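Local coordinates for transferrin binding protein B (Actinobacillus suis, PDB 3PQU), which probably binds host transferrin at the bacterial surface as an outer-membrane lipoprotein, as part of iron acquisition, at residues Ser100-His105 with Phe127-Ser132; Ile153-Thr158 with Gly298-Lys303; Asn222-Val227 with Gly250-Asn255. One frame throughout, in Å; residues are numbered along the deposited sequence.

Contact 1. Residues Ser100-His105 with Phe127-Ser132; sequences SGLIYH and FDESYS
Tyr-104 and Phe-127 meet side chain to side chain on one face of the N-lobe handle's antiparallel sheet, where edge strand 103-105 joins strand 121-128. Their rings are inclined at 41° with centroids 5.9 Å apart. With Phe-127 CG between its own N and carbonyl carbon (chi1 76°), the ring comes nearer strand 103-105, where CE2 and CZ meet Tyr-104 CB. Beyond it Glu-129 runs beside the Tyr-104 side chain in the same direction, its carboxylate nearly coplanar with the ring and OE1 at the ring edge, 3.8 Å from Tyr-104 CE2. Leu-102 CD1 rests against the same carboxylate.

Ile-103 and Asp-128 occupy the other face as a non-hydrogen-bonded pair, Ile-103 CD1 lying 3.7 Å from Asp-128 OD2. Two backbone bonds tie Tyr-104 to Phe-127, and Glu-129 N closes the pairing on Leu-102 O at 3.0 Å.

At its strand's end, Asp-128 ties together the loops following it and preceding strand 103-105. Its OD2 is hydrogen-bonded to Thr-98 OG1 and to a water that also reaches Ser-130 O. Its OD1 accepts from Ser-130 N in an Asx turn and, from the opposite face of the carboxylate, from Ser-100 OG at 2.7 Å, while that OG accepts from Leu-102 N in an ST turn.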
# COMPACT_ATOMS: atom_id res chain seq x y z
N SER A 100 15.93 -13.10 -28.27
CA SER A 100 14.85 -12.87 -29.23
C SER A 100 14.78 -11.41 -29.69
O SER A 100 14.44 -11.14 -30.85
CB SER A 100 13.49 -13.26 -28.61
OG SER A 100 13.12 -12.30 -27.64
N GLY A 101 15.07 -10.49 -28.78
CA GLY A 101 14.81 -9.07 -29.00
C GLY A 101 13.32 -8.77 -29.02
O GLY A 101 12.89 -7.73 -29.52
N LEU A 102 12.51 -9.69 -28.50
CA LEU A 102 11.06 -9.51 -28.51
C LEU A 102 10.53 -9.37 -27.09
O LEU A 102 9.97 -10.32 -26.53
CB LEU A 102 10.39 -10.68 -29.21
CG LEU A 102 10.71 -10.73 -30.71
CD1 LEU A 102 10.25 -12.05 -31.33
CD2 LEU A 102 10.05 -9.56 -31.41
N ILE A 103 10.71 -8.18 -26.52
CA ILE A 103 10.32 -7.89 -25.14
C ILE A 103 9.11 -6.98 -25.17
O ILE A 103 9.12 -5.92 -25.82
CB ILE A 103 11.43 -7.17 -24.37
CG1 ILE A 103 12.77 -7.91 -24.49
CG2 ILE A 103 11.05 -6.98 -22.93
CD1 ILE A 103 12.77 -9.30 -23.90
N TYR A 104 8.06 -7.40 -24.46
CA TYR A 104 6.81 -6.65 -24.42
C TYR A 104 6.30 -6.48 -23.00
O TYR A 104 6.61 -7.28 -22.11
CB TYR A 104 5.74 -7.38 -25.26
CG TYR A 104 6.07 -7.48 -26.73
CD1 TYR A 104 6.03 -6.35 -27.55
CD2 TYR A 104 6.41 -8.70 -27.30
CE1 TYR A 104 6.33 -6.44 -28.91
CE2 TYR A 104 6.71 -8.80 -28.65
CZ TYR A 104 6.66 -7.67 -29.45
OH TYR A 104 6.94 -7.78 -30.79
N HIS A 105 5.50 -5.44 -22.77
CA HIS A 105 4.77 -5.35 -21.51
C HIS A 105 3.44 -4.60 -21.67
O HIS A 105 3.23 -3.89 -22.65
CB HIS A 105 5.63 -4.80 -20.37
CG HIS A 105 5.93 -3.34 -20.50
ND1 HIS A 105 5.13 -2.36 -19.94
CD2 HIS A 105 6.95 -2.69 -21.12
CE1 HIS A 105 5.65 -1.17 -20.22
NE2 HIS A 105 6.75 -1.35 -20.93
N PHE A 127 7.17 -9.63 -20.48
CA PHE A 127 7.64 -10.93 -20.95
C PHE A 127 8.52 -10.89 -22.19
O PHE A 127 8.53 -9.91 -22.94
CB PHE A 127 6.43 -11.84 -21.20
CG PHE A 127 5.68 -11.52 -22.48
CD1 PHE A 127 5.95 -12.22 -23.65
CD2 PHE A 127 4.72 -10.51 -22.52
CE1 PHE A 127 5.28 -11.91 -24.85
CE2 PHE A 127 4.04 -10.20 -23.69
CZ PHE A 127 4.32 -10.90 -24.86
N ASP A 128 9.28 -11.97 -22.36
CA ASP A 128 10.06 -12.24 -23.56
C ASP A 128 9.24 -13.25 -24.36
O ASP A 128 8.87 -14.30 -23.84
CB ASP A 128 11.44 -12.80 -23.18
CG ASP A 128 12.36 -13.04 -24.38
OD1 ASP A 128 11.87 -13.37 -25.46
OD2 ASP A 128 13.59 -12.93 -24.23
N GLU A 129 8.92 -12.94 -25.61
CA GLU A 129 8.07 -13.83 -26.40
C GLU A 129 8.67 -15.23 -26.57
O GLU A 129 7.94 -16.21 -26.67
CB GLU A 129 7.85 -13.24 -27.79
CG GLU A 129 7.05 -14.12 -28.72
CD GLU A 129 6.81 -13.45 -30.07
OE1 GLU A 129 6.39 -12.27 -30.09
OE2 GLU A 129 7.05 -14.09 -31.12
N SER A 130 10.00 -15.33 -26.65
CA SER A 130 10.60 -16.63 -26.91
C SER A 130 11.99 -16.74 -26.32
O SER A 130 12.96 -16.23 -26.91
CB SER A 130 10.64 -16.93 -28.42
OG SER A 130 11.05 -18.27 -28.65
N TYR A 131 12.08 -17.44 -25.20
CA TYR A 131 13.32 -17.57 -24.43
C TYR A 131 13.56 -19.02 -24.02
O TYR A 131 12.70 -19.68 -23.46
CB TYR A 131 13.28 -16.65 -23.18
CG TYR A 131 14.49 -16.86 -22.28
CD1 TYR A 131 15.74 -16.31 -22.63
CD2 TYR A 131 14.41 -17.61 -21.12
CE1 TYR A 131 16.86 -16.52 -21.82
CE2 TYR A 131 15.53 -17.82 -20.30
CZ TYR A 131 16.74 -17.27 -20.66
OH TYR A 131 17.84 -17.46 -19.86
N SER A 132 14.76 -19.50 -24.28
CA SER A 132 15.07 -20.90 -24.10
C SER A 132 15.98 -21.07 -22.89
O SER A 132 17.05 -20.48 -22.82
CB SER A 132 15.76 -21.42 -25.37
OG SER A 132 16.25 -22.73 -25.18
O HOH W 1 14.88 -14.65 -25.70

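Contact 2. Residues Ile153-Thr158 with Gly298-Lys303; sequences IYYLGT and GFYGPK
Tyr-300 projects from strand 292-300 of the N-lobe beta barrel onto the end of strand 150-157, a central strand of the handle sheet, and the contact is thus a buried joint between the two domains of the N-lobe. The strands do not pair here; one tyrosine side chain does most of the touching.

The main apolar interaction is a CH-pi contact. Gly-157 CA lies over one face of the Tyr-300 ring, 3.6 Å from its centroid and 17° off the normal, displaced toward the rim so that the nearest ring atom is CE1, at 3.5 Å. Gly-157, with no side chain, lets the ring lie this close; the position of a CB would clash with Tyr-300 CD1. The ring is brought here with CG anti to the Tyr-300 carbonyl carbon (chi1 -61°).

A second aromatic residue joins at the far end of the phenol. The side chains of Tyr-155 and Tyr-300 cross at about a right angle, and Tyr-300 OH sits in the plane of the Tyr-155 ring at its edge, 3.6 Å from Tyr-155 CE1. This is a van der Waals approach, and the polar demand of the hydroxyl is met by Arg-274 of the barrel, which hydrogen-bonds to Tyr-300 OH and more weakly to Tyr-155 OH. One guanidinium thereby links tyrosines from handle and barrel.

Contacts with backbone atoms complete the joint where strand 150-157 has just ended, beside the last residue of strand 292-300. The Thr-158 side chain starts away from the barrel segment, and it is its carbonyl that faces Tyr-300, near the plane of the ring: Thr-158 O lies 3.5 Å from Tyr-300 CD1 and 3.4 Å from Tyr-300 CB.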
# COMPACT_ATOMS: atom_id res chain seq x y z
N ILE A 153 3.29 -12.06 -14.38
CA ILE A 153 2.01 -11.36 -14.24
C ILE A 153 2.16 -10.54 -12.96
O ILE A 153 2.71 -11.04 -11.98
CB ILE A 153 0.86 -12.34 -14.08
CG1 ILE A 153 0.84 -13.34 -15.28
CG2 ILE A 153 -0.47 -11.60 -13.92
CD1 ILE A 153 0.75 -12.70 -16.68
N TYR A 154 1.70 -9.30 -12.94
CA TYR A 154 1.92 -8.50 -11.74
C TYR A 154 0.93 -7.34 -11.62
O TYR A 154 0.25 -6.99 -12.58
CB TYR A 154 3.34 -7.93 -11.73
CG TYR A 154 3.48 -6.69 -12.62
CD1 TYR A 154 3.49 -5.40 -12.07
CD2 TYR A 154 3.52 -6.81 -14.00
CE1 TYR A 154 3.60 -4.27 -12.88
CE2 TYR A 154 3.62 -5.68 -14.82
CZ TYR A 154 3.65 -4.42 -14.25
OH TYR A 154 3.75 -3.31 -15.05
N TYR A 155 0.90 -6.74 -10.44
CA TYR A 155 0.42 -5.38 -10.30
C TYR A 155 1.34 -4.64 -9.34
O TYR A 155 1.96 -5.25 -8.47
CB TYR A 155 -1.07 -5.31 -9.83
CG TYR A 155 -1.28 -5.50 -8.33
CD1 TYR A 155 -1.21 -4.42 -7.45
CD2 TYR A 155 -1.57 -6.76 -7.79
CE1 TYR A 155 -1.41 -4.60 -6.07
CE2 TYR A 155 -1.76 -6.95 -6.42
CZ TYR A 155 -1.68 -5.85 -5.56
OH TYR A 155 -1.88 -6.01 -4.20
N LEU A 156 1.43 -3.33 -9.49
CA LEU A 156 2.22 -2.53 -8.58
C LEU A 156 1.61 -1.14 -8.47
O LEU A 156 1.33 -0.50 -9.48
CB LEU A 156 3.65 -2.40 -9.10
CG LEU A 156 4.60 -1.54 -8.28
CD1 LEU A 156 4.76 -2.12 -6.88
CD2 LEU A 156 5.94 -1.43 -8.98
N GLY A 157 1.41 -0.67 -7.24
CA GLY A 157 0.82 0.63 -7.04
C GLY A 157 1.72 1.51 -6.21
O GLY A 157 2.64 1.04 -5.54
N THR A 158 1.45 2.81 -6.27
CA THR A 158 2.20 3.77 -5.48
C THR A 158 1.23 4.69 -4.76
O THR A 158 0.09 4.85 -5.18
CB THR A 158 3.19 4.58 -6.35
OG1 THR A 158 4.00 5.43 -5.52
CG2 THR A 158 2.43 5.44 -7.34
N GLY A 298 -5.85 -2.98 -3.22
CA GLY A 298 -5.89 -1.70 -2.54
C GLY A 298 -6.20 -0.50 -3.43
O GLY A 298 -6.16 -0.61 -4.66
N PHE A 299 -6.50 0.63 -2.79
CA PHE A 299 -6.65 1.91 -3.47
C PHE A 299 -5.33 2.67 -3.49
O PHE A 299 -4.59 2.71 -2.51
CB PHE A 299 -7.78 2.74 -2.80
CG PHE A 299 -9.12 2.07 -2.88
CD1 PHE A 299 -9.89 2.16 -4.03
CD2 PHE A 299 -9.57 1.30 -1.83
CE1 PHE A 299 -11.12 1.52 -4.10
CE2 PHE A 299 -10.80 0.64 -1.91
CZ PHE A 299 -11.57 0.77 -3.04
N TYR A 300 -5.05 3.30 -4.62
CA TYR A 300 -3.81 4.04 -4.80
C TYR A 300 -4.13 5.43 -5.36
O TYR A 300 -5.15 5.63 -6.03
CB TYR A 300 -2.86 3.29 -5.73
CG TYR A 300 -2.43 1.91 -5.23
CD1 TYR A 300 -1.31 1.77 -4.42
CD2 TYR A 300 -3.15 0.77 -5.56
CE1 TYR A 300 -0.90 0.52 -3.94
CE2 TYR A 300 -2.75 -0.51 -5.09
CZ TYR A 300 -1.62 -0.61 -4.29
OH TYR A 300 -1.21 -1.84 -3.84
N GLY A 301 -3.23 6.38 -5.11
CA GLY A 301 -3.49 7.79 -5.34
C GLY A 301 -3.91 8.40 -4.00
O GLY A 301 -4.49 7.72 -3.17
N PRO A 302 -3.63 9.70 -3.80
CA PRO A 302 -3.96 10.34 -2.53
C PRO A 302 -5.46 10.25 -2.24
O PRO A 302 -5.83 10.13 -1.08
CB PRO A 302 -3.58 11.81 -2.76
CG PRO A 302 -2.60 11.78 -3.91
CD PRO A 302 -3.03 10.63 -4.77
N LYS A 303 -6.28 10.29 -3.29
CA LYS A 303 -7.73 10.27 -3.13
C LYS A 303 -8.42 9.01 -3.66
O LYS A 303 -9.61 9.03 -3.95
CB LYS A 303 -8.35 11.51 -3.79
CG LYS A 303 -8.07 12.82 -3.06
CD LYS A 303 -8.74 13.99 -3.75
CE LYS A 303 -8.84 15.19 -2.83
NZ LYS A 303 -7.51 15.58 -2.28

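Contact 3. Residues Asn222-Val227 with Gly250-Asn255; sequences NEVKGV and GYINRN
Asn-222 ND2 donates to Asn-253 O at 3.0 Å, the only hydrogen bond between residues 222-227 and 250-255, which lie in two loop regions at an end of the N-lobe beta barrel: the excursion carrying the short hairpin 218-219/222-223, and the connection from strand 241-249 to strand 260-271. The bond is fairly straight at nitrogen (163°) and lies close to the amide plane of Asn-222, while at the acceptor the donor is tilted 35° from the carbonyl plane. CG lies anti to the Asn-222 carbonyl carbon (chi1 -72°), on the side of the 250-255 loop.

Next to this bond is a small apolar contact built on Ile-252. Its side chain is fully extended, with CG1 anti to the backbone N, and this carries CD1 across to the hairpin strand. There the methyl lies 4.0 Å from Asn-222 CB and 3.6 Å from Glu-223 O. The side chains of Val-224 and Ile-252 are buried.

Further along the 250-255 loop, the Gln-258 amide reaches across to Lys-225 N and Gly-226 O and back to Gly-250 O. Within the apolar contact, Val-224 offers CG2, the branch beside its backbone N, which packs 3.7 Å from Ile-252 CD1.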
# COMPACT_ATOMS: atom_id res chain seq x y z
N ASN A 222 -20.10 -4.97 -37.83
CA ASN A 222 -19.79 -5.49 -36.51
C ASN A 222 -19.18 -4.40 -35.64
O ASN A 222 -18.08 -3.93 -35.93
CB ASN A 222 -18.84 -6.69 -36.63
CG ASN A 222 -19.54 -7.93 -37.19
OD1 ASN A 222 -20.73 -8.14 -36.95
ND2 ASN A 222 -18.79 -8.76 -37.92
N GLU A 223 -19.91 -3.99 -34.60
CA GLU A 223 -19.43 -2.98 -33.67
C GLU A 223 -18.44 -3.58 -32.66
O GLU A 223 -18.68 -4.67 -32.14
CB GLU A 223 -20.59 -2.34 -32.89
CG GLU A 223 -21.69 -1.70 -33.72
CD GLU A 223 -22.86 -1.20 -32.86
OE1 GLU A 223 -22.66 -1.05 -31.64
OE2 GLU A 223 -23.97 -0.96 -33.40
N VAL A 224 -17.35 -2.88 -32.39
CA VAL A 224 -16.42 -3.28 -31.35
C VAL A 224 -16.99 -2.88 -29.99
O VAL A 224 -17.23 -1.70 -29.73
CB VAL A 224 -15.04 -2.64 -31.55
CG1 VAL A 224 -14.13 -2.93 -30.35
CG2 VAL A 224 -14.41 -3.14 -32.84
N LYS A 225 -17.22 -3.86 -29.13
CA LYS A 225 -17.80 -3.60 -27.81
C LYS A 225 -16.74 -3.46 -26.72
O LYS A 225 -16.99 -2.82 -25.70
CB LYS A 225 -18.78 -4.70 -27.41
CG LYS A 225 -19.82 -5.06 -28.48
CD LYS A 225 -21.00 -4.11 -28.47
CE LYS A 225 -22.00 -4.44 -29.59
NZ LYS A 225 -22.72 -5.73 -29.38
N GLY A 226 -15.58 -4.09 -26.92
CA GLY A 226 -14.57 -4.10 -25.87
C GLY A 226 -13.18 -4.50 -26.34
O GLY A 226 -13.01 -5.11 -27.41
N VAL A 227 -12.18 -4.16 -25.53
CA VAL A 227 -10.79 -4.50 -25.81
C VAL A 227 -10.23 -5.54 -24.80
O VAL A 227 -10.42 -5.40 -23.58
CB VAL A 227 -9.88 -3.24 -25.81
CG1 VAL A 227 -8.41 -3.64 -25.98
CG2 VAL A 227 -10.30 -2.27 -26.92
N GLY A 250 -13.77 -10.93 -27.09
CA GLY A 250 -13.25 -11.76 -28.15
C GLY A 250 -12.70 -11.06 -29.38
O GLY A 250 -12.92 -9.86 -29.60
N TYR A 251 -11.98 -11.82 -30.18
CA TYR A 251 -11.45 -11.33 -31.45
C TYR A 251 -12.62 -10.91 -32.35
O TYR A 251 -13.66 -11.55 -32.33
CB TYR A 251 -10.64 -12.45 -32.11
CG TYR A 251 -10.11 -12.09 -33.46
CD1 TYR A 251 -10.82 -12.42 -34.61
CD2 TYR A 251 -8.90 -11.43 -33.60
CE1 TYR A 251 -10.33 -12.10 -35.86
CE2 TYR A 251 -8.40 -11.10 -34.85
CZ TYR A 251 -9.13 -11.44 -35.97
OH TYR A 251 -8.64 -11.11 -37.21
N ILE A 252 -12.45 -9.83 -33.13
CA ILE A 252 -13.54 -9.32 -33.96
C ILE A 252 -13.09 -9.00 -35.38
O ILE A 252 -12.06 -8.36 -35.58
CB ILE A 252 -14.20 -8.05 -33.36
CG1 ILE A 252 -15.23 -7.48 -34.35
CG2 ILE A 252 -13.16 -6.99 -33.02
CD1 ILE A 252 -16.00 -6.27 -33.85
N ASN A 253 -13.89 -9.43 -36.35
CA ASN A 253 -13.63 -9.28 -37.78
C ASN A 253 -14.80 -8.62 -38.49
O ASN A 253 -15.79 -8.25 -37.85
CB ASN A 253 -13.45 -10.65 -38.43
CG ASN A 253 -12.03 -10.93 -38.79
OD1 ASN A 253 -11.17 -10.05 -38.72
ND2 ASN A 253 -11.75 -12.17 -39.19
N ARG A 254 -14.69 -8.48 -39.80
CA ARG A 254 -15.87 -8.17 -40.60
C ARG A 254 -16.60 -9.48 -40.89
O ARG A 254 -17.76 -9.48 -41.30
CB ARG A 254 -15.50 -7.43 -41.89
CG ARG A 254 -14.37 -8.06 -42.67
CD ARG A 254 -14.05 -7.22 -43.90
NE ARG A 254 -12.75 -7.57 -44.46
CZ ARG A 254 -12.16 -6.89 -45.43
NH1 ARG A 254 -12.75 -5.82 -45.96
NH2 ARG A 254 -10.97 -7.27 -45.88
N ASN A 255 -15.90 -10.59 -40.66
CA ASN A 255 -16.47 -11.92 -40.81
C ASN A 255 -17.02 -12.51 -39.52
O ASN A 255 -17.60 -13.59 -39.52
CB ASN A 255 -15.41 -12.88 -41.34
CG ASN A 255 -14.85 -12.46 -42.66
OD1 ASN A 255 -15.50 -11.75 -43.42
ND2 ASN A 255 -13.63 -12.90 -42.95

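Contacts 1 and 2 share the five-stranded handle sheet of the N-lobe, through its neighbouring strands 121-128 and 150-157. Their centres are about 26 Å apart, although their nearest atoms come within about 5 Å. Contact 1 secures the sheet's edge strand; contact 2, close to the centre of the chain, joins the handle to the barrel. Contact 3 belongs to loops of that barrel, with its centre about 27 Å from contact 1 and 30 Å from contact 2. In sequence contact 1 closes before contact 2 opens, and contact 3 is nested inside the loop closed by contact 2. Handle edge, domain joint and peripheral barrel loops are thus each held by a separate contact.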